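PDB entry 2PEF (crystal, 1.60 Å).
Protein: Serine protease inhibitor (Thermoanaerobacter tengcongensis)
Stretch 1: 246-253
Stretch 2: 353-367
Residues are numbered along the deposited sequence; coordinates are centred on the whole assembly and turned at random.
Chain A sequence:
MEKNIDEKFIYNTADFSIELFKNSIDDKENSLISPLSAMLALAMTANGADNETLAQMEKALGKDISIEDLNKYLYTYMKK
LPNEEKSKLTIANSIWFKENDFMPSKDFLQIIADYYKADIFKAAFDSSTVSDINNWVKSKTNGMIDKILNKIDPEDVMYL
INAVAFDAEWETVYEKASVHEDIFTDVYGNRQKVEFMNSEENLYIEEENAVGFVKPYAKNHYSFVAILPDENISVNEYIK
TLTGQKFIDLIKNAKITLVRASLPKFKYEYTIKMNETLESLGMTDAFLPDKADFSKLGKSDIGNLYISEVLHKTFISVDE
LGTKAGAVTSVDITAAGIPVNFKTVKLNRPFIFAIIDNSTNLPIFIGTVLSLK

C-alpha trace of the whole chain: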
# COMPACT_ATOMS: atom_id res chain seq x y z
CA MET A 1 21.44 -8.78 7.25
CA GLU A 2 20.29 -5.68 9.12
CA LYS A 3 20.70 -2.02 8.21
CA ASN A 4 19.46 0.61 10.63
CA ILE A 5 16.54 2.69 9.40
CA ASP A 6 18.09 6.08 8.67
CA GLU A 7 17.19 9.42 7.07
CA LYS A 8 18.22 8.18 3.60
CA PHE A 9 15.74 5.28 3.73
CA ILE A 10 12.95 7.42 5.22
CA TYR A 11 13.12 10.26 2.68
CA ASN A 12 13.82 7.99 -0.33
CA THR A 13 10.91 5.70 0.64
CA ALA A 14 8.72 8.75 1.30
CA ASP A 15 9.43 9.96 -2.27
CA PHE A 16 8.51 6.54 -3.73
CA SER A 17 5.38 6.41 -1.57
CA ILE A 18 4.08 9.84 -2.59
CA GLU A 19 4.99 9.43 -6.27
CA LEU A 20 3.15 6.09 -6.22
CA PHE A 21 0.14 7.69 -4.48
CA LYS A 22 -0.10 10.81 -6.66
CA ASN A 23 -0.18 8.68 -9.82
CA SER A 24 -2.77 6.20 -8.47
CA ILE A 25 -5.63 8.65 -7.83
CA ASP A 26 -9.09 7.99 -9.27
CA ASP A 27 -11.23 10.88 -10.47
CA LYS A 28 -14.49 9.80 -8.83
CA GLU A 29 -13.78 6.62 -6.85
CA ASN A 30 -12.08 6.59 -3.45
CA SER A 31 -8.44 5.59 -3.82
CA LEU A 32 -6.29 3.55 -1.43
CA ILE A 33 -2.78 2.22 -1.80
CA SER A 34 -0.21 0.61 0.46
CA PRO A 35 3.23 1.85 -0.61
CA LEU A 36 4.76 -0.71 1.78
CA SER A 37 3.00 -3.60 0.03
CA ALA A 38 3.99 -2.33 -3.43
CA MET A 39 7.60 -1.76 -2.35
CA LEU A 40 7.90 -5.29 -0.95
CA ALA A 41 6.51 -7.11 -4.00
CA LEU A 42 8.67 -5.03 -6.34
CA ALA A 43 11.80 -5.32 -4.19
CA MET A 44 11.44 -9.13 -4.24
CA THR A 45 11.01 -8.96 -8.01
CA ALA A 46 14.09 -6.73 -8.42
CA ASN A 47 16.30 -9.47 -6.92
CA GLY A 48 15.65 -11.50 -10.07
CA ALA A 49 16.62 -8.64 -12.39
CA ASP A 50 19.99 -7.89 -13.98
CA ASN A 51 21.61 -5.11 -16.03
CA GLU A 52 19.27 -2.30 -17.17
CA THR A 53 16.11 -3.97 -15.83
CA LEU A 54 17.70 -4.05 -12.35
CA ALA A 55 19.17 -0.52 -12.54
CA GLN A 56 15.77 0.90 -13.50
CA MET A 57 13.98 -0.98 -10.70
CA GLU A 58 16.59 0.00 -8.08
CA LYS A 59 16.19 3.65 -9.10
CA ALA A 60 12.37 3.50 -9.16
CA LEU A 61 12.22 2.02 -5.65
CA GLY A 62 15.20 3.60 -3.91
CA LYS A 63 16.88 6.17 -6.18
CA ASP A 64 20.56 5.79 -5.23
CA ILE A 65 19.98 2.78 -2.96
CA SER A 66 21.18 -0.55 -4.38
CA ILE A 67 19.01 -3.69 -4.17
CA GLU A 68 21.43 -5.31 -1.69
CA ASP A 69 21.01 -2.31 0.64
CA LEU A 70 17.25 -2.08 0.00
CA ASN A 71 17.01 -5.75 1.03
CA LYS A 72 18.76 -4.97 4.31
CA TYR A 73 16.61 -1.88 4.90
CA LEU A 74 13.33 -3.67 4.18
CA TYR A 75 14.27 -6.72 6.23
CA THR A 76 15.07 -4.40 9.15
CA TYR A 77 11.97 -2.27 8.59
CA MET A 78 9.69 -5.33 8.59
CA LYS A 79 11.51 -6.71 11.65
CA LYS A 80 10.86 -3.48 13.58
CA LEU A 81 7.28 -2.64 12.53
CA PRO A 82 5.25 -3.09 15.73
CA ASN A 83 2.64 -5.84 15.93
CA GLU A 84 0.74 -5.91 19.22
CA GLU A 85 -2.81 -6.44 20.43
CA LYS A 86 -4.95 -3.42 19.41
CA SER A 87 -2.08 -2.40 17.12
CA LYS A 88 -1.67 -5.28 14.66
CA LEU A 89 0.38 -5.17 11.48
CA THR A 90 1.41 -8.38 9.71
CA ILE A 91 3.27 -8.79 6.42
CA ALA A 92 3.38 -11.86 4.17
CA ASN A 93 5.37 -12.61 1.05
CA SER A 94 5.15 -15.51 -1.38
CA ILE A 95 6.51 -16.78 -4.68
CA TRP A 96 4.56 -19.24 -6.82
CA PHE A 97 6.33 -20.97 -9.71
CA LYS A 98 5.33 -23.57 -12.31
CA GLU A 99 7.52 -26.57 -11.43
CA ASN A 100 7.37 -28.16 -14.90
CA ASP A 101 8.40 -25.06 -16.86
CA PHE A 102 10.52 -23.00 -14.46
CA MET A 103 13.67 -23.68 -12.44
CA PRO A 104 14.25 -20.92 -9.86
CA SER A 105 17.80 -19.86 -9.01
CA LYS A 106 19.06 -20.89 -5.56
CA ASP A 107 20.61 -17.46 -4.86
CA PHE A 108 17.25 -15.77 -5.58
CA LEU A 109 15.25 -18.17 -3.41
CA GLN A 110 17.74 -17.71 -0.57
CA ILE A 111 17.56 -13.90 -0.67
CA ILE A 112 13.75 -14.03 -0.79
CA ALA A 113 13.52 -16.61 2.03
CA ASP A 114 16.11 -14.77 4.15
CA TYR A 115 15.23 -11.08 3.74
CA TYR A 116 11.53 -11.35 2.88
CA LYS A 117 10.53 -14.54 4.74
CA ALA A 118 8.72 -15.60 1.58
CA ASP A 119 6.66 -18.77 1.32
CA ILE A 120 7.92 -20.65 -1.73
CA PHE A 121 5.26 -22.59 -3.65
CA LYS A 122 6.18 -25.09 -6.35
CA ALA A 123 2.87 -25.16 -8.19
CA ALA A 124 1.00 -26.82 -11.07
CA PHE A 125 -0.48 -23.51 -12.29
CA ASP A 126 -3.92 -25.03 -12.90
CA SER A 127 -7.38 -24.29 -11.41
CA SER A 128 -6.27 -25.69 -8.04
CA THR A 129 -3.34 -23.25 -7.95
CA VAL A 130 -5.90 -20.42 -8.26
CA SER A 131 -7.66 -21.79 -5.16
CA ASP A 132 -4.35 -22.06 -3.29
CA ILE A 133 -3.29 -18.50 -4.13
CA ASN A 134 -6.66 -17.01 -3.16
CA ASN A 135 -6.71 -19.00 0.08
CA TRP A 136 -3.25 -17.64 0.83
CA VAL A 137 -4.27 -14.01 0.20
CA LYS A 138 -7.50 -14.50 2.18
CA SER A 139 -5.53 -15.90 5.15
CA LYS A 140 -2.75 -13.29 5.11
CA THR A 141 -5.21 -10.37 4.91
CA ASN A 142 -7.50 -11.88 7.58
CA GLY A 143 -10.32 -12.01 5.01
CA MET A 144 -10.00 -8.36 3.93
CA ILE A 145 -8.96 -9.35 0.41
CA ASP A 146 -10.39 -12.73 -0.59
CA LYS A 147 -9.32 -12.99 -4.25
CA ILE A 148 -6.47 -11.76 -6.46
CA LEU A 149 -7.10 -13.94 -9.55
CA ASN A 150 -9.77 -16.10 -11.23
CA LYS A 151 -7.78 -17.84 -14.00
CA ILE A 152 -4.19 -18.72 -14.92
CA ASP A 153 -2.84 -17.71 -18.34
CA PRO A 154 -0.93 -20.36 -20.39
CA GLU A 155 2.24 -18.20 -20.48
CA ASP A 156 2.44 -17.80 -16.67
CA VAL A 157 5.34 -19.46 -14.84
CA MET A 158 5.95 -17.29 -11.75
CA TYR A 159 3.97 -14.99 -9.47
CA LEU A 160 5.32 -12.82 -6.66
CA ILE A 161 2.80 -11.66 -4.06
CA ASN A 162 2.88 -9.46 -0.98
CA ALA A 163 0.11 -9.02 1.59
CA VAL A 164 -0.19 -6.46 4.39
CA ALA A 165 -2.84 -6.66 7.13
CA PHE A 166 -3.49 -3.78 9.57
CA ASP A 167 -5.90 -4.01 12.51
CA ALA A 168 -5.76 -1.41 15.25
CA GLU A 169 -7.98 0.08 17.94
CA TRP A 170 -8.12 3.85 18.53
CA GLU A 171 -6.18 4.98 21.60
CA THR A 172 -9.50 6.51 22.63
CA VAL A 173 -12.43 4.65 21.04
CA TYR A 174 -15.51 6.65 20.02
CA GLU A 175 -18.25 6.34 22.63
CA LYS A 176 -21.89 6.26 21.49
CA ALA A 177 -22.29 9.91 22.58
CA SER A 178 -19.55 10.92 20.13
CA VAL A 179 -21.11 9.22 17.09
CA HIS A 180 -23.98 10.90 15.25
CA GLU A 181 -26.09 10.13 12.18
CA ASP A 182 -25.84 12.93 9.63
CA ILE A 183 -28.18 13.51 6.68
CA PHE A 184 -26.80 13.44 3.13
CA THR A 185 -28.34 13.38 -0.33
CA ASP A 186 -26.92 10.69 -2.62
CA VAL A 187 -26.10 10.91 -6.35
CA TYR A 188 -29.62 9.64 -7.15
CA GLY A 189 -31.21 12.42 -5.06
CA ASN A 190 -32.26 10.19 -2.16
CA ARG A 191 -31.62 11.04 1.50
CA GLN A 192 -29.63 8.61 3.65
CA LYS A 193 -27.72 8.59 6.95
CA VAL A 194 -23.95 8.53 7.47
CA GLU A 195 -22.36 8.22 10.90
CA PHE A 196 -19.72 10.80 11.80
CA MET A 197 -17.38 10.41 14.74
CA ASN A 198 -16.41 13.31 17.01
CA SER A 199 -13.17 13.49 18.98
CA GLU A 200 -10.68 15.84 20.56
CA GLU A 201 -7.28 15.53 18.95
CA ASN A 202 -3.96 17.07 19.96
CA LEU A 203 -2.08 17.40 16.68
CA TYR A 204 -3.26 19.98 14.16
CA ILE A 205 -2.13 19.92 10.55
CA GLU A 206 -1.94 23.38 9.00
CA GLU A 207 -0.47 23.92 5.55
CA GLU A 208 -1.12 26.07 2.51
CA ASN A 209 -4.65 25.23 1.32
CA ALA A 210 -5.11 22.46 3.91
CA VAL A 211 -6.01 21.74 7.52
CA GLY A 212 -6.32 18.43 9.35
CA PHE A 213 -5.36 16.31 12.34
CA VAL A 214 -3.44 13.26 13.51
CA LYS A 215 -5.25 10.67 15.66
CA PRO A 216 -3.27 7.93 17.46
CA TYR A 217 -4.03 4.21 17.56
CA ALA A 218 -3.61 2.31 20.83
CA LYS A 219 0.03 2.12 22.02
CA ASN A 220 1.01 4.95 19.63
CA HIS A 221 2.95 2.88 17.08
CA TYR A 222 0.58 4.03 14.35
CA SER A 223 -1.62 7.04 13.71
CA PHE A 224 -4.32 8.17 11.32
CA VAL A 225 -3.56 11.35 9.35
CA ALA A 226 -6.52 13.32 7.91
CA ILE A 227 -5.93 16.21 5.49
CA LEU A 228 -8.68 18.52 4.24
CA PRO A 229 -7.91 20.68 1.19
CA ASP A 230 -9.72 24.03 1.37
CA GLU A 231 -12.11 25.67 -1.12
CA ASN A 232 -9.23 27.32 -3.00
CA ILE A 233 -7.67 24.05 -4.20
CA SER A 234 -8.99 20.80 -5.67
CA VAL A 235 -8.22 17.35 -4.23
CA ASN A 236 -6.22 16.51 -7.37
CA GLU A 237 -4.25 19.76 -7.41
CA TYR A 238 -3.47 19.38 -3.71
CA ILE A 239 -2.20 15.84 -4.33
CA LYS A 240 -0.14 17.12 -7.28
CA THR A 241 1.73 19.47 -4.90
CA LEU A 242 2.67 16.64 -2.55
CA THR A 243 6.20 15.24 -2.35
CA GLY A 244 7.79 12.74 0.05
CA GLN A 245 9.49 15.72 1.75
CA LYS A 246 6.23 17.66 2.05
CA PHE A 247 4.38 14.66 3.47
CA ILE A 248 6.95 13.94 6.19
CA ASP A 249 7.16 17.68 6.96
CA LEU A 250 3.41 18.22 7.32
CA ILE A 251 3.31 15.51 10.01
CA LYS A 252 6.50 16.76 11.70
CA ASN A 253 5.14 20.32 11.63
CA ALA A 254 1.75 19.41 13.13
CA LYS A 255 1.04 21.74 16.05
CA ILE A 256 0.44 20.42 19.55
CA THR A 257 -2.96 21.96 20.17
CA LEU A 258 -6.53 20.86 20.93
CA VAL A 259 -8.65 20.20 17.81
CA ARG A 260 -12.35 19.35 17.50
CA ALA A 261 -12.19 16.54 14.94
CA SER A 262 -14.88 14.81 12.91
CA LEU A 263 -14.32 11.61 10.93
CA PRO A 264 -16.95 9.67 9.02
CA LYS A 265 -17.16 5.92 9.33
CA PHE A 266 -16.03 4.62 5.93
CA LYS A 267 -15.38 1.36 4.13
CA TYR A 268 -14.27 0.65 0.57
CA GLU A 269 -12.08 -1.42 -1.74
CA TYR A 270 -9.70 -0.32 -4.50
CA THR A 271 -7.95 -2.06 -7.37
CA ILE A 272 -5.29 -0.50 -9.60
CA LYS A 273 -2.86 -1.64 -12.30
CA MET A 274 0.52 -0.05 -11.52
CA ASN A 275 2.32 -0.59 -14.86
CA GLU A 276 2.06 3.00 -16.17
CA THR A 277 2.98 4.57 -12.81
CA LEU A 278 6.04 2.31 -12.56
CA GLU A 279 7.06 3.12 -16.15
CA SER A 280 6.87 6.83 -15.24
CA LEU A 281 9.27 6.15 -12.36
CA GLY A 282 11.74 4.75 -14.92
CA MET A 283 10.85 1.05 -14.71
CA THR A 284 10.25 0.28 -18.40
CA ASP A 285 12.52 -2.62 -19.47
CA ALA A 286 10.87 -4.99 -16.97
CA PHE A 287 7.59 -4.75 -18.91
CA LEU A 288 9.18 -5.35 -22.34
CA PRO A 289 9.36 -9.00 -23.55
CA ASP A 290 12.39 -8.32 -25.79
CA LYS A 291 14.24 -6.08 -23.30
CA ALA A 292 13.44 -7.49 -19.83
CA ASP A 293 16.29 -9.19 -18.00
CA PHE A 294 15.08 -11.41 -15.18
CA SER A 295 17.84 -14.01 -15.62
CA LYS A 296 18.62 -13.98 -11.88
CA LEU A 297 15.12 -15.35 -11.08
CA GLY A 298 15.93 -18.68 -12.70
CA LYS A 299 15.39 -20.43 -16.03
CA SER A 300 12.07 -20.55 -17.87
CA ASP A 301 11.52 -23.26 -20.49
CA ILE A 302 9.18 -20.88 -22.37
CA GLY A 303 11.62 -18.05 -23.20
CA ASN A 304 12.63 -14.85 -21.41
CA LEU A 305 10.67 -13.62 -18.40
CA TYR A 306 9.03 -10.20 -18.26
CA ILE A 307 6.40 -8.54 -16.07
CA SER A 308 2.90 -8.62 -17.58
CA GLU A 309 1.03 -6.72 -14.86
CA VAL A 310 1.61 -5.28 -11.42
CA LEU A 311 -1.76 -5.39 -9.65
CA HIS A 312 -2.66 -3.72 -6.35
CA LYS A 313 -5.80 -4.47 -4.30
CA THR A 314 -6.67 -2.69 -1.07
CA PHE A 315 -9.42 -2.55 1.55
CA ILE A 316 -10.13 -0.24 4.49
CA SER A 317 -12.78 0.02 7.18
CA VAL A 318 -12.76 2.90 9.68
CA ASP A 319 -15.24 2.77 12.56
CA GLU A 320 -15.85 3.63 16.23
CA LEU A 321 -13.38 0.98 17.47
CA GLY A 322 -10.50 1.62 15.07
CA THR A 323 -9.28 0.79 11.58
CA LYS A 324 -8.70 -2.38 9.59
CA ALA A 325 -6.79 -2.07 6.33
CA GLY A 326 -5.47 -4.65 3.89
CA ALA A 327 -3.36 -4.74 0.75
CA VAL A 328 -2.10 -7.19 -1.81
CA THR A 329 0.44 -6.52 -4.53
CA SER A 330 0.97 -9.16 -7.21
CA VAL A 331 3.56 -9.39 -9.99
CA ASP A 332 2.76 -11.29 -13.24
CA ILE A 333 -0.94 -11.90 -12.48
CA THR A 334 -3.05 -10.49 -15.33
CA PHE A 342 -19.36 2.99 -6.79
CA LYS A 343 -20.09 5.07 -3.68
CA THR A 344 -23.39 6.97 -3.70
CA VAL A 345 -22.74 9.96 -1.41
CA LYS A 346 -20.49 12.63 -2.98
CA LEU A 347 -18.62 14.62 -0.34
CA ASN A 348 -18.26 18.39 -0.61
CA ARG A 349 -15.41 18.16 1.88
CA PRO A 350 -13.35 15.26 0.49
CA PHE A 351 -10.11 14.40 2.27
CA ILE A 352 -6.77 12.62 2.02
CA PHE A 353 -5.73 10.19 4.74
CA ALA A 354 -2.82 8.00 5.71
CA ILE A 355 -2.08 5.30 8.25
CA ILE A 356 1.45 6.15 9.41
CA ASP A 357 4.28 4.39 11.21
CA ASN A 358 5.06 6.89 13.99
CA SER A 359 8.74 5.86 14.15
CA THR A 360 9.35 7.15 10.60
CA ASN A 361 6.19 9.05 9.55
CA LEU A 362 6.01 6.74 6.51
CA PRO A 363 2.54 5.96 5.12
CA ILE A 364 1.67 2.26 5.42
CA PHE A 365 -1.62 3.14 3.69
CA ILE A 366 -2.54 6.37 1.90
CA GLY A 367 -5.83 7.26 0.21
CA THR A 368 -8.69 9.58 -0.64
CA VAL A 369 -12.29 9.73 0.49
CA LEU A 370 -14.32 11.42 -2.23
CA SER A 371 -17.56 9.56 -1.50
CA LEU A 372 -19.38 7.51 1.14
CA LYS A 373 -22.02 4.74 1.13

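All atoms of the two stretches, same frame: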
# COMPACT_ATOMS: atom_id res chain seq x y z
N LYS A 246 7.39 16.91 1.57
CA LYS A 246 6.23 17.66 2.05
C LYS A 246 5.32 16.83 2.94
O LYS A 246 4.76 17.35 3.91
CB LYS A 246 5.44 18.24 0.87
CG LYS A 246 6.11 19.44 0.24
CD LYS A 246 5.15 20.18 -0.68
CE LYS A 246 5.79 21.45 -1.22
NZ LYS A 246 6.01 22.47 -0.15
N PHE A 247 5.19 15.55 2.63
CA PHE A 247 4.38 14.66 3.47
C PHE A 247 4.99 14.45 4.85
O PHE A 247 4.30 14.57 5.86
CB PHE A 247 4.13 13.31 2.77
CG PHE A 247 3.24 12.39 3.55
CD1 PHE A 247 1.86 12.58 3.56
CD2 PHE A 247 3.78 11.34 4.29
CE1 PHE A 247 1.03 11.74 4.28
CE2 PHE A 247 2.95 10.49 5.02
CZ PHE A 247 1.57 10.70 5.02
N ILE A 248 6.28 14.12 4.90
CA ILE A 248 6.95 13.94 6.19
C ILE A 248 6.89 15.24 6.99
O ILE A 248 6.59 15.23 8.19
CB ILE A 248 8.42 13.44 6.04
CG1 ILE A 248 8.50 12.11 5.27
CG2 ILE A 248 9.10 13.32 7.41
CD1 ILE A 248 7.78 10.92 5.93
N ASP A 249 7.14 16.36 6.31
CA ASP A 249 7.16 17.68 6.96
C ASP A 249 5.82 18.11 7.53
O ASP A 249 5.77 18.71 8.60
CB ASP A 249 7.70 18.75 6.01
CG ASP A 249 9.21 18.70 5.86
OD1 ASP A 249 9.85 17.84 6.50
OD2 ASP A 249 9.75 19.52 5.09
N LEU A 250 4.72 17.81 6.84
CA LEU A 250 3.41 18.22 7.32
C LEU A 250 3.03 17.50 8.62
O LEU A 250 2.33 18.07 9.47
CB LEU A 250 2.33 18.10 6.24
CG LEU A 250 1.84 16.74 5.74
CD1 LEU A 250 0.73 16.19 6.64
CD2 LEU A 250 1.32 16.87 4.31
N ILE A 251 3.51 16.27 8.78
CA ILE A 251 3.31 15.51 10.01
C ILE A 251 4.23 16.03 11.11
O ILE A 251 3.79 16.26 12.24
CB ILE A 251 3.53 13.98 9.80
CG1 ILE A 251 2.49 13.40 8.85
CG2 ILE A 251 3.51 13.24 11.14
CD1 ILE A 251 2.89 12.07 8.23
N LYS A 252 5.51 16.20 10.78
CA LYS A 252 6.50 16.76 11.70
C LYS A 252 6.10 18.15 12.19
O LYS A 252 6.34 18.50 13.35
CB LYS A 252 7.88 16.83 11.04
CG LYS A 252 8.60 15.50 10.95
CD LYS A 252 10.02 15.69 10.44
CE LYS A 252 10.82 14.41 10.54
NZ LYS A 252 12.20 14.57 10.00
N ASN A 253 5.48 18.93 11.31
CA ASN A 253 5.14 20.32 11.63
C ASN A 253 3.75 20.50 12.24
O ASN A 253 3.33 21.63 12.52
CB ASN A 253 5.33 21.22 10.41
CG ASN A 253 6.79 21.34 9.98
OD1 ASN A 253 7.09 21.48 8.79
ND2 ASN A 253 7.71 21.28 10.94
N PHE A 353 -6.12 10.77 3.46
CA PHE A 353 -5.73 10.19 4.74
C PHE A 353 -4.55 9.25 4.57
O PHE A 353 -4.25 8.80 3.46
CB PHE A 353 -6.90 9.45 5.39
CG PHE A 353 -7.31 8.21 4.67
CD1 PHE A 353 -6.72 6.99 4.96
CD2 PHE A 353 -8.29 8.27 3.69
CE1 PHE A 353 -7.09 5.84 4.27
CE2 PHE A 353 -8.67 7.13 2.99
CZ PHE A 353 -8.07 5.91 3.28
N ALA A 354 -3.89 8.97 5.68
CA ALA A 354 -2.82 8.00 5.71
C ALA A 354 -2.81 7.29 7.06
O ALA A 354 -3.20 7.88 8.08
CB ALA A 354 -1.49 8.66 5.47
N ILE A 355 -2.42 6.03 7.04
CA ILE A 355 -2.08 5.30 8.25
C ILE A 355 -0.55 5.31 8.30
O ILE A 355 0.10 4.77 7.40
CB ILE A 355 -2.62 3.85 8.20
CG1 ILE A 355 -4.15 3.87 8.13
CG2 ILE A 355 -2.11 3.05 9.40
CD1 ILE A 355 -4.77 2.53 7.79
N ILE A 356 0.00 5.95 9.33
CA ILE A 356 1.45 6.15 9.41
C ILE A 356 2.13 5.37 10.52
O ILE A 356 1.57 5.14 11.60
CB ILE A 356 1.86 7.67 9.51
CG1 ILE A 356 1.28 8.32 10.77
CG2 ILE A 356 1.46 8.42 8.24
CD1 ILE A 356 1.99 9.61 11.20
N ASP A 357 3.37 4.96 10.24
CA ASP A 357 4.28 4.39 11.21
C ASP A 357 4.93 5.57 11.93
O ASP A 357 5.70 6.32 11.34
CB ASP A 357 5.30 3.52 10.46
CG ASP A 357 6.61 3.31 11.21
OD1 ASP A 357 6.63 3.30 12.46
OD2 ASP A 357 7.64 3.12 10.52
N ASN A 358 4.58 5.74 13.21
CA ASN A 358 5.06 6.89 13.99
C ASN A 358 6.58 6.97 14.21
O ASN A 358 7.10 8.04 14.54
CB ASN A 358 4.30 7.02 15.31
CG ASN A 358 2.87 7.48 15.11
OD1 ASN A 358 2.59 8.33 14.26
ND2 ASN A 358 1.95 6.93 15.91
N SER A 359 7.28 5.86 14.01
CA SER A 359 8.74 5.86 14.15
C SER A 359 9.45 6.53 12.97
O SER A 359 10.60 6.96 13.10
CB SER A 359 9.28 4.44 14.36
OG SER A 359 9.25 3.69 13.15
N THR A 360 8.76 6.63 11.84
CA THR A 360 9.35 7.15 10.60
C THR A 360 8.49 8.22 9.92
O THR A 360 8.99 8.99 9.10
CB THR A 360 9.59 6.03 9.56
OG1 THR A 360 8.33 5.43 9.23
CG2 THR A 360 10.55 4.96 10.09
N ASN A 361 7.20 8.24 10.25
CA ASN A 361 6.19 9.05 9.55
C ASN A 361 5.85 8.56 8.14
O ASN A 361 5.17 9.24 7.37
CB ASN A 361 6.53 10.54 9.58
CG ASN A 361 6.35 11.14 10.95
OD1 ASN A 361 5.59 10.63 11.77
ND2 ASN A 361 7.06 12.24 11.22
N LEU A 362 6.31 7.35 7.81
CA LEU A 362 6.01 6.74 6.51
C LEU A 362 4.58 6.21 6.42
O LEU A 362 4.08 5.62 7.38
CB LEU A 362 7.00 5.60 6.22
CG LEU A 362 8.44 6.02 5.90
CD1 LEU A 362 9.36 4.80 5.90
CD2 LEU A 362 8.51 6.75 4.56
N PRO A 363 3.92 6.43 5.27
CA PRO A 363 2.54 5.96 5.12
C PRO A 363 2.44 4.47 4.75
O PRO A 363 2.80 4.08 3.63
CB PRO A 363 2.01 6.83 3.99
CG PRO A 363 3.20 7.12 3.14
CD PRO A 363 4.40 7.14 4.07
N ILE A 364 1.96 3.67 5.69
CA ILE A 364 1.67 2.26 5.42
C ILE A 364 0.53 2.15 4.41
O ILE A 364 0.61 1.36 3.47
CB ILE A 364 1.30 1.49 6.73
CG1 ILE A 364 2.37 1.68 7.81
CG2 ILE A 364 1.03 0.00 6.44
CD1 ILE A 364 3.75 1.11 7.48
N PHE A 365 -0.50 2.96 4.62
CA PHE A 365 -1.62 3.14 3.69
C PHE A 365 -1.82 4.63 3.45
O PHE A 365 -1.60 5.45 4.35
CB PHE A 365 -2.90 2.54 4.27
CG PHE A 365 -2.93 1.04 4.28
CD1 PHE A 365 -2.36 0.32 5.33
CD2 PHE A 365 -3.56 0.34 3.25
CE1 PHE A 365 -2.40 -1.08 5.34
CE2 PHE A 365 -3.60 -1.05 3.25
CZ PHE A 365 -3.02 -1.76 4.29
N ILE A 366 -2.22 4.98 2.23
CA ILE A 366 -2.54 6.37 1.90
C ILE A 366 -3.68 6.38 0.86
O ILE A 366 -3.68 5.58 -0.08
CB ILE A 366 -1.29 7.18 1.45
CG1 ILE A 366 -1.63 8.66 1.25
CG2 ILE A 366 -0.63 6.57 0.21
CD1 ILE A 366 -0.42 9.59 1.24
N GLY A 367 -4.65 7.26 1.06
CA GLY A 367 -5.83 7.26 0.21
C GLY A 367 -6.66 8.52 0.20
O GLY A 367 -6.30 9.53 0.81

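A helix can pack against a β-hairpin without a single hydrogen bond between them, and this serine protease inhibitor supplies a compact example. Helix 246–252 crosses strand 353–357 at 79°, with an axial separation of 11.9 Å, and no hydrogen bond links the two stretches. Within the hairpin, backbone pairing does the work: D357 N bonds to L362 O at 3.0 Å, and N361 N to D357 O at 2.7 Å. The D357 carboxylate braces the turn, its OD2 accepting from T360 OG1 at 2.7 Å.

Along the helix, K246 does not reach the hairpin. The CA-to-CB bond of F247, in the t rotamer, points toward the hairpin, and the ring inserts among apolar groups. Its CZ lies 3.7 Å from A354 CB and its CE2 3.8 Å from P363 CD, while N361 O approaches the ring edge, 3.5 Å from CE2. The CA-to-CB bond of I248 runs sideways to the hairpin, yet its CD1 comes within 3.4 Å of N361 O; this carbonyl is buried without a polar partner. That of D249 points away, and L250 is out of reach. One turn after F247, the bond of I251 points toward the hairpin again: its CD1 meets I356 CG2 at 3.9 Å, and its CG2 lies 3.4 Å from N361 OD1. At the margin, the aliphatic K252 CG lies 3.6 Å from N361 ND2, a van der Waals contact.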